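PDB 5Z6O: protease from Penicillium cyclopium, which is a serine endopeptidase of the subtilisin (peptidase S8) family that cleaves peptide bonds in protein substrates, probably including casein, gelatin and type IV collagen. Local coordinates for residues V4-P9 and A23-Y28; T77-A82 and I212-P217; Q258-K263 and T272-Y277. All coordinates share one frame; numbering follows the deposited sequence.

Contact 1: V4-P9 and A23-Y28; sequences VQRNSP and ATDYVY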
# COMPACT_ATOMS: atom_id res chain seq x y z
N VAL A 4 -1.18 4.32 -21.30
CA VAL A 4 0.26 4.26 -21.12
C VAL A 4 0.74 5.56 -20.49
O VAL A 4 0.40 6.64 -20.98
CB VAL A 4 1.02 4.01 -22.45
CG1 VAL A 4 2.54 4.02 -22.18
CG2 VAL A 4 0.61 2.73 -23.09
N GLN A 5 1.47 5.46 -19.39
CA GLN A 5 2.12 6.61 -18.79
C GLN A 5 3.60 6.49 -19.15
O GLN A 5 4.32 5.69 -18.56
CB GLN A 5 1.95 6.63 -17.27
CG GLN A 5 2.72 7.80 -16.65
CD GLN A 5 2.57 7.88 -15.13
OE1 GLN A 5 2.14 6.92 -14.51
NE2 GLN A 5 2.97 9.01 -14.52
N ARG A 6 4.05 7.27 -20.12
CA ARG A 6 5.43 7.10 -20.57
C ARG A 6 6.42 7.77 -19.63
O ARG A 6 6.15 8.82 -19.06
CB ARG A 6 5.59 7.66 -22.00
CG ARG A 6 4.89 6.74 -22.97
CD ARG A 6 5.29 6.97 -24.41
NE ARG A 6 4.26 6.37 -25.24
CZ ARG A 6 4.29 5.13 -25.73
NH1 ARG A 6 5.30 4.31 -25.48
NH2 ARG A 6 3.29 4.72 -26.49
N ASN A 7 7.61 7.17 -19.52
CA ASN A 7 8.69 7.72 -18.68
C ASN A 7 8.17 8.00 -17.27
O ASN A 7 8.26 9.11 -16.74
CB ASN A 7 9.29 8.97 -19.31
CG ASN A 7 9.80 8.70 -20.71
OD1 ASN A 7 9.53 9.45 -21.65
ND2 ASN A 7 10.49 7.56 -20.86
N SER A 8 7.54 6.99 -16.69
CA SER A 8 6.88 7.23 -15.41
C SER A 8 7.89 7.74 -14.39
O SER A 8 9.05 7.29 -14.37
CB SER A 8 6.25 5.95 -14.90
OG SER A 8 7.24 4.94 -14.79
N PRO A 9 7.48 8.63 -13.49
CA PRO A 9 8.44 9.31 -12.61
C PRO A 9 8.92 8.49 -11.42
O PRO A 9 9.71 9.01 -10.62
CB PRO A 9 7.65 10.54 -12.13
CG PRO A 9 6.25 10.12 -12.19
CD PRO A 9 6.13 9.21 -13.40
N ALA A 23 12.00 -1.39 -17.43
CA ALA A 23 10.97 -0.73 -18.20
C ALA A 23 10.87 0.75 -17.82
O ALA A 23 11.20 1.15 -16.70
CB ALA A 23 9.63 -1.42 -17.98
N THR A 24 10.39 1.57 -18.76
CA THR A 24 10.27 2.99 -18.47
C THR A 24 8.85 3.48 -18.43
O THR A 24 8.62 4.58 -17.94
CB THR A 24 11.03 3.83 -19.51
OG1 THR A 24 10.50 3.55 -20.79
CG2 THR A 24 12.52 3.51 -19.48
N ASP A 25 7.90 2.71 -18.97
CA ASP A 25 6.51 3.14 -19.07
C ASP A 25 5.61 2.30 -18.18
O ASP A 25 5.84 1.11 -18.01
CB ASP A 25 5.99 3.00 -20.50
CG ASP A 25 6.88 3.67 -21.51
OD1 ASP A 25 7.61 4.61 -21.15
OD2 ASP A 25 6.82 3.25 -22.67
N TYR A 26 4.57 2.92 -17.67
CA TYR A 26 3.56 2.22 -16.87
C TYR A 26 2.30 2.02 -17.72
O TYR A 26 1.74 2.98 -18.25
CB TYR A 26 3.27 3.03 -15.61
CG TYR A 26 2.16 2.47 -14.74
CD1 TYR A 26 2.03 1.11 -14.53
CD2 TYR A 26 1.27 3.33 -14.09
CE1 TYR A 26 0.97 0.60 -13.70
CE2 TYR A 26 0.24 2.83 -13.28
CZ TYR A 26 0.12 1.47 -13.09
OH TYR A 26 -0.91 0.97 -12.31
N VAL A 27 1.87 0.77 -17.87
CA VAL A 27 0.76 0.40 -18.75
C VAL A 27 -0.32 -0.23 -17.88
O VAL A 27 -0.03 -1.16 -17.11
CB VAL A 27 1.19 -0.60 -19.85
CG1 VAL A 27 0.02 -0.88 -20.78
CG2 VAL A 27 2.39 -0.04 -20.62
N TYR A 28 -1.56 0.26 -18.00
CA TYR A 28 -2.63 -0.18 -17.10
C TYR A 28 -3.97 -0.01 -17.82
O TYR A 28 -4.11 0.80 -18.72
CB TYR A 28 -2.61 0.61 -15.77
CG TYR A 28 -2.81 2.11 -15.95
CD1 TYR A 28 -1.73 2.96 -16.26
CD2 TYR A 28 -4.08 2.66 -15.86
CE1 TYR A 28 -1.94 4.34 -16.46
CE2 TYR A 28 -4.29 4.04 -16.03
CZ TYR A 28 -3.21 4.85 -16.36
OH TYR A 28 -3.47 6.18 -16.48
O HOH W 1 8.09 5.21 -24.29
O HOH W 2 10.03 4.66 -15.10

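Contact 2: T77-A82 and I212-P217; sequences TASTAA and ITAAYP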
# COMPACT_ATOMS: atom_id res chain seq x y z
N THR A 77 2.76 7.74 0.73
CA THR A 77 2.19 6.41 0.50
C THR A 77 0.82 6.48 -0.16
O THR A 77 0.54 5.68 -1.08
CB THR A 77 2.10 5.62 1.82
OG1 THR A 77 1.26 6.30 2.75
CG2 THR A 77 3.55 5.43 2.42
N ALA A 78 -0.03 7.43 0.24
CA ALA A 78 -1.29 7.57 -0.50
C ALA A 78 -1.02 7.88 -1.98
O ALA A 78 -1.76 7.44 -2.87
CB ALA A 78 -2.13 8.69 0.13
N SER A 79 0.01 8.67 -2.24
CA SER A 79 0.33 9.05 -3.61
C SER A 79 0.79 7.84 -4.44
O SER A 79 0.37 7.69 -5.59
CB SER A 79 1.42 10.15 -3.58
OG SER A 79 1.84 10.47 -4.88
N THR A 80 1.65 7.00 -3.88
CA THR A 80 2.03 5.75 -4.56
C THR A 80 0.80 4.90 -4.85
O THR A 80 0.72 4.26 -5.90
CB THR A 80 3.03 4.99 -3.68
OG1 THR A 80 4.24 5.76 -3.64
CG2 THR A 80 3.32 3.59 -4.20
N ALA A 81 -0.17 4.88 -3.93
CA ALA A 81 -1.32 3.99 -4.15
C ALA A 81 -2.23 4.53 -5.24
O ALA A 81 -2.74 3.76 -6.06
CB ALA A 81 -2.13 3.82 -2.86
N ALA A 82 -2.42 5.88 -5.29
CA ALA A 82 -3.56 6.40 -6.02
C ALA A 82 -3.33 7.77 -6.66
O ALA A 82 -4.27 8.30 -7.27
CB ALA A 82 -4.77 6.48 -5.09
N ILE A 212 11.67 5.16 -4.04
CA ILE A 212 10.34 5.31 -4.61
C ILE A 212 9.95 6.79 -4.54
O ILE A 212 10.00 7.39 -3.46
CB ILE A 212 9.32 4.45 -3.87
CG1 ILE A 212 9.67 2.96 -3.96
CG2 ILE A 212 7.89 4.78 -4.37
CD1 ILE A 212 9.69 2.48 -5.43
N THR A 213 9.63 7.40 -5.68
CA THR A 213 9.27 8.81 -5.74
C THR A 213 7.76 8.99 -5.71
O THR A 213 7.04 8.31 -6.47
CB THR A 213 9.87 9.44 -7.00
OG1 THR A 213 11.29 9.25 -6.95
CG2 THR A 213 9.52 10.96 -7.12
N ALA A 214 7.27 9.91 -4.88
CA ALA A 214 5.83 10.17 -4.82
C ALA A 214 5.60 11.56 -4.22
O ALA A 214 6.54 12.27 -3.86
CB ALA A 214 5.11 9.10 -3.99
N ALA A 215 4.32 11.94 -4.09
CA ALA A 215 3.97 13.30 -3.64
C ALA A 215 4.40 13.55 -2.20
O ALA A 215 4.47 12.63 -1.37
CB ALA A 215 2.45 13.48 -3.74
N TYR A 216 4.65 14.81 -1.88
CA TYR A 216 5.02 15.23 -0.54
C TYR A 216 4.25 16.49 -0.20
O TYR A 216 3.92 17.27 -1.10
CB TYR A 216 6.54 15.49 -0.51
CG TYR A 216 7.21 15.19 0.77
CD1 TYR A 216 7.24 13.91 1.30
CD2 TYR A 216 7.87 16.21 1.46
CE1 TYR A 216 7.89 13.64 2.48
CE2 TYR A 216 8.52 15.95 2.65
CZ TYR A 216 8.52 14.68 3.15
OH TYR A 216 9.18 14.44 4.34
N PRO A 217 3.88 16.70 1.06
CA PRO A 217 3.05 17.86 1.41
C PRO A 217 3.59 19.17 0.85
O PRO A 217 4.80 19.42 0.85
CB PRO A 217 3.06 17.86 2.93
CG PRO A 217 3.21 16.40 3.31
CD PRO A 217 4.19 15.87 2.24
O HOH W 3 5.24 6.12 -6.53

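Contact 3: Q258-K263 and T272-Y277; sequences QDAITK and TTKLLY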
# COMPACT_ATOMS: atom_id res chain seq x y z
N GLN A 258 -1.04 -14.93 -7.20
CA GLN A 258 -1.15 -15.78 -8.38
C GLN A 258 -0.60 -15.07 -9.62
O GLN A 258 0.05 -15.69 -10.47
CB GLN A 258 -2.62 -16.17 -8.59
CG GLN A 258 -2.88 -17.00 -9.81
CD GLN A 258 -4.35 -17.36 -9.97
OE1 GLN A 258 -5.24 -16.52 -9.80
NE2 GLN A 258 -4.61 -18.63 -10.30
N ASP A 259 -0.89 -13.77 -9.76
CA ASP A 259 -0.39 -12.97 -10.89
C ASP A 259 1.11 -12.69 -10.80
O ASP A 259 1.75 -12.39 -11.81
CB ASP A 259 -1.09 -11.61 -10.91
CG ASP A 259 -2.29 -11.53 -11.81
OD1 ASP A 259 -2.40 -12.26 -12.83
OD2 ASP A 259 -3.11 -10.62 -11.52
N ALA A 260 1.67 -12.67 -9.60
CA ALA A 260 3.06 -12.22 -9.39
C ALA A 260 4.06 -13.15 -10.08
O ALA A 260 3.83 -14.35 -10.23
CB ALA A 260 3.37 -12.17 -7.87
N ILE A 261 5.21 -12.60 -10.48
CA ILE A 261 6.25 -13.33 -11.21
C ILE A 261 7.43 -13.60 -10.29
O ILE A 261 7.76 -12.79 -9.43
CB ILE A 261 6.69 -12.53 -12.45
CG1 ILE A 261 5.47 -12.34 -13.34
CG2 ILE A 261 7.71 -13.30 -13.22
CD1 ILE A 261 5.72 -11.51 -14.53
N THR A 262 8.06 -14.77 -10.47
CA THR A 262 9.16 -15.11 -9.57
C THR A 262 10.42 -14.40 -10.06
O THR A 262 11.26 -14.93 -10.79
CB THR A 262 9.31 -16.63 -9.51
OG1 THR A 262 8.20 -17.19 -8.80
CG2 THR A 262 10.54 -17.00 -8.79
N LYS A 263 10.55 -13.13 -9.66
CA LYS A 263 11.61 -12.30 -10.18
C LYS A 263 12.68 -11.91 -9.20
O LYS A 263 13.68 -11.35 -9.63
CB LYS A 263 11.03 -10.99 -10.72
CG LYS A 263 10.08 -11.23 -11.75
CD LYS A 263 10.79 -11.98 -12.87
CE LYS A 263 11.49 -11.09 -13.92
NZ LYS A 263 12.92 -11.49 -14.20
N THR A 272 9.32 -16.01 -0.11
CA THR A 272 8.89 -16.00 -1.51
C THR A 272 9.76 -15.10 -2.35
O THR A 272 10.34 -14.13 -1.86
CB THR A 272 7.43 -15.53 -1.62
OG1 THR A 272 7.03 -15.63 -2.98
CG2 THR A 272 7.30 -14.07 -1.19
N THR A 273 9.89 -15.43 -3.64
CA THR A 273 10.58 -14.55 -4.56
C THR A 273 9.63 -13.90 -5.55
O THR A 273 10.09 -13.37 -6.56
CB THR A 273 11.68 -15.31 -5.28
OG1 THR A 273 11.09 -16.34 -6.08
CG2 THR A 273 12.56 -15.99 -4.28
N LYS A 274 8.33 -13.88 -5.24
CA LYS A 274 7.31 -13.31 -6.12
C LYS A 274 7.30 -11.79 -6.03
O LYS A 274 7.45 -11.23 -4.95
CB LYS A 274 5.92 -13.84 -5.75
CG LYS A 274 5.68 -15.23 -6.41
CD LYS A 274 4.30 -15.77 -6.18
CE LYS A 274 4.02 -16.99 -7.11
NZ LYS A 274 3.04 -16.72 -8.23
N LEU A 275 7.17 -11.16 -7.18
CA LEU A 275 7.18 -9.70 -7.32
C LEU A 275 5.87 -9.25 -7.94
O LEU A 275 5.45 -9.81 -8.96
CB LEU A 275 8.35 -9.26 -8.21
CG LEU A 275 8.35 -7.72 -8.51
CD1 LEU A 275 8.50 -6.90 -7.23
CD2 LEU A 275 9.52 -7.43 -9.46
N LEU A 276 5.26 -8.20 -7.38
CA LEU A 276 4.00 -7.65 -7.89
C LEU A 276 4.03 -7.44 -9.40
O LEU A 276 4.94 -6.82 -9.93
CB LEU A 276 3.76 -6.29 -7.22
CG LEU A 276 2.48 -5.49 -7.57
CD1 LEU A 276 1.25 -6.35 -7.25
CD2 LEU A 276 2.51 -4.16 -6.77
N TYR A 277 2.97 -7.91 -10.07
CA TYR A 277 2.77 -7.75 -11.52
C TYR A 277 1.29 -7.54 -11.77
O TYR A 277 0.48 -8.29 -11.23
CB TYR A 277 3.26 -9.00 -12.25
CG TYR A 277 3.03 -8.94 -13.73
CD1 TYR A 277 3.63 -7.96 -14.50
CD2 TYR A 277 2.21 -9.87 -14.35
CE1 TYR A 277 3.40 -7.90 -15.90
CE2 TYR A 277 1.99 -9.83 -15.70
CZ TYR A 277 2.57 -8.85 -16.47
OH TYR A 277 2.32 -8.84 -17.83

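Contact 1: V4-P9 and A23-Y28
Val4 and Gln5 pair with Val27 and Tyr26 as two short antiparallel strands. Gln5 and Tyr26 form the hydrogen-bonded pair, with Gln5 N 2.7 Å from Tyr26 O and Tyr26 N 2.9 Å from Gln5 O; Val4 and Val27 form the non-hydrogen-bonded pair beside it. Past the strands the ladder gives way to side-chain and loop bonds. Ser8 N donates to Thr24 O at 2.9 Å, while Asn7 N donates to Asp25 OD1 over 3.0 Å. Thr24 OG1 also donates to Asp25 OD1, coming from the opposite face of the carboxylate plane, so two donors hold this oxygen. Asp25 CG, set anti to its carbonyl carbon and beside the backbone N (chi1 -53°), lies 3.8 Å from Arg6 CA. Arg6 NH1 lies 3.4 Å from Asp25 OD2, a salt bridge with guanidinium and carboxylate planes 88° apart, and water 1 links the same two groups. Val4 CG1 lies over one face of the guanidinium, and Val4 CG2 packs beside Val27 CG2. On the other side of the two-stranded sheet, Gln5 OE1 sits at the Tyr26 ring edge, 3.7 Å from Tyr26 CD2, and is bonded to Lys90 NZ, while Tyr26 OH bonds to Val88 O. This side rests on helix 11-16, where Leu13 meets both Gln5 and Tyr26 and Ile16 meets Tyr26.

Contact 2: T77-A82 and I212-P217
Ser79 projects from helix 77-82 toward Ala214 and Ala215 of strand 212-215, whose direction is 98° from that of the helix. Ser79 CB lies 3.5 Å from Ala215 CB, tighter than usual for two carbons. One bond further, Ser79 OG is anti to the backbone N (chi1 175°) and accepts from Ala215 N at 3.0 Å, a nearly straight bond with 163° at the hydrogen. Ser79 OG also touches Ala214 CB at 3.7 Å and is hydrogen-bonded to Asp51 OD2, so this buried hydroxyl ties the strand backbone to an acidic side chain elsewhere in the fold. One residue on, Thr80 OG1 rests 3.5 Å from Ala214 CB and 3.8 Å from Ile212 CG2. It also donates to water 3, which in turn donates to Thr213 O and so carries the polar link across to the strand. The axes come within 6.5 Å, consistent with the small side chains of Ala214 and Ala215. Helix 73-82, to which this segment belongs, carries the catalytic His73 at its start, as subtilases do. Strand 212-215 pairs antiparallel with strand 221-224, and helix 227-245 closes the side where Pro232 and His233 meet Thr80 and Met229 meets Ile212.

Contact 3: Q258-K263 and T272-Y277
Ile261 CD1 sits over one face of the Tyr277 ring, 4.0 Å from the ring centroid and 18° off its normal, in a CH-pi contact that leans toward the CG side of the ring. At the ring edge, near its plane, Asp259 O lies 3.6 Å from Tyr277 CD2; at the far end of the ring, Tyr277 OH is hydrogen-bonded to Asn281 N. Ala260, the first residue to leave the helix, presses its CB 3.3 Å from Leu275 O. The chain then turns into a small, weakly bonded beta hairpin between strands 261-262 and 274-275, in which Leu275 N donates to Ile261 O at 2.8 Å and Ile261 N donates back to Leu275 O. Thr272 OG1 accepts from Lys274 N in an ST turn that leads into the second strand. Lys274 lays its CB against Ala260 CB at 3.7 Å and carries its amine to the helix end: Lys274 NZ donates a hydrogen bond to Ala260 O (3.2 Å) from above the carbonyl plane and is also hydrogen-bonded to Val257 O. An alanine in place of Lys274 would probably leave the carbonyls of Ala260 and Val257 without this donor and loosen the tie between hairpin and helix end.

How the contacts relate
The three contacts follow one another along the chain, each closing before the next opens. Contacts 1 and 2 are in touch, with Pro9 O 3.6 Å from Thr213 CB and centres about 16 Å apart. Contact 3 meets neither: its nearest atoms are about 8 Å from each, but helix 11-16 bridges the gap, packing against Tyr26 in contact 1 and Leu276 in contact 3. Helix 227-245 likewise borders contacts 2 and 3. Contact 2 lies nearest the catalytic centre, the Ile212 side chain being about 9 Å from that of Ser228 and about 10 Å from the bound phenylmethanesulfonic acid. The Lys274 side chain of contact 3 is about 12 Å from the bound calcium ion.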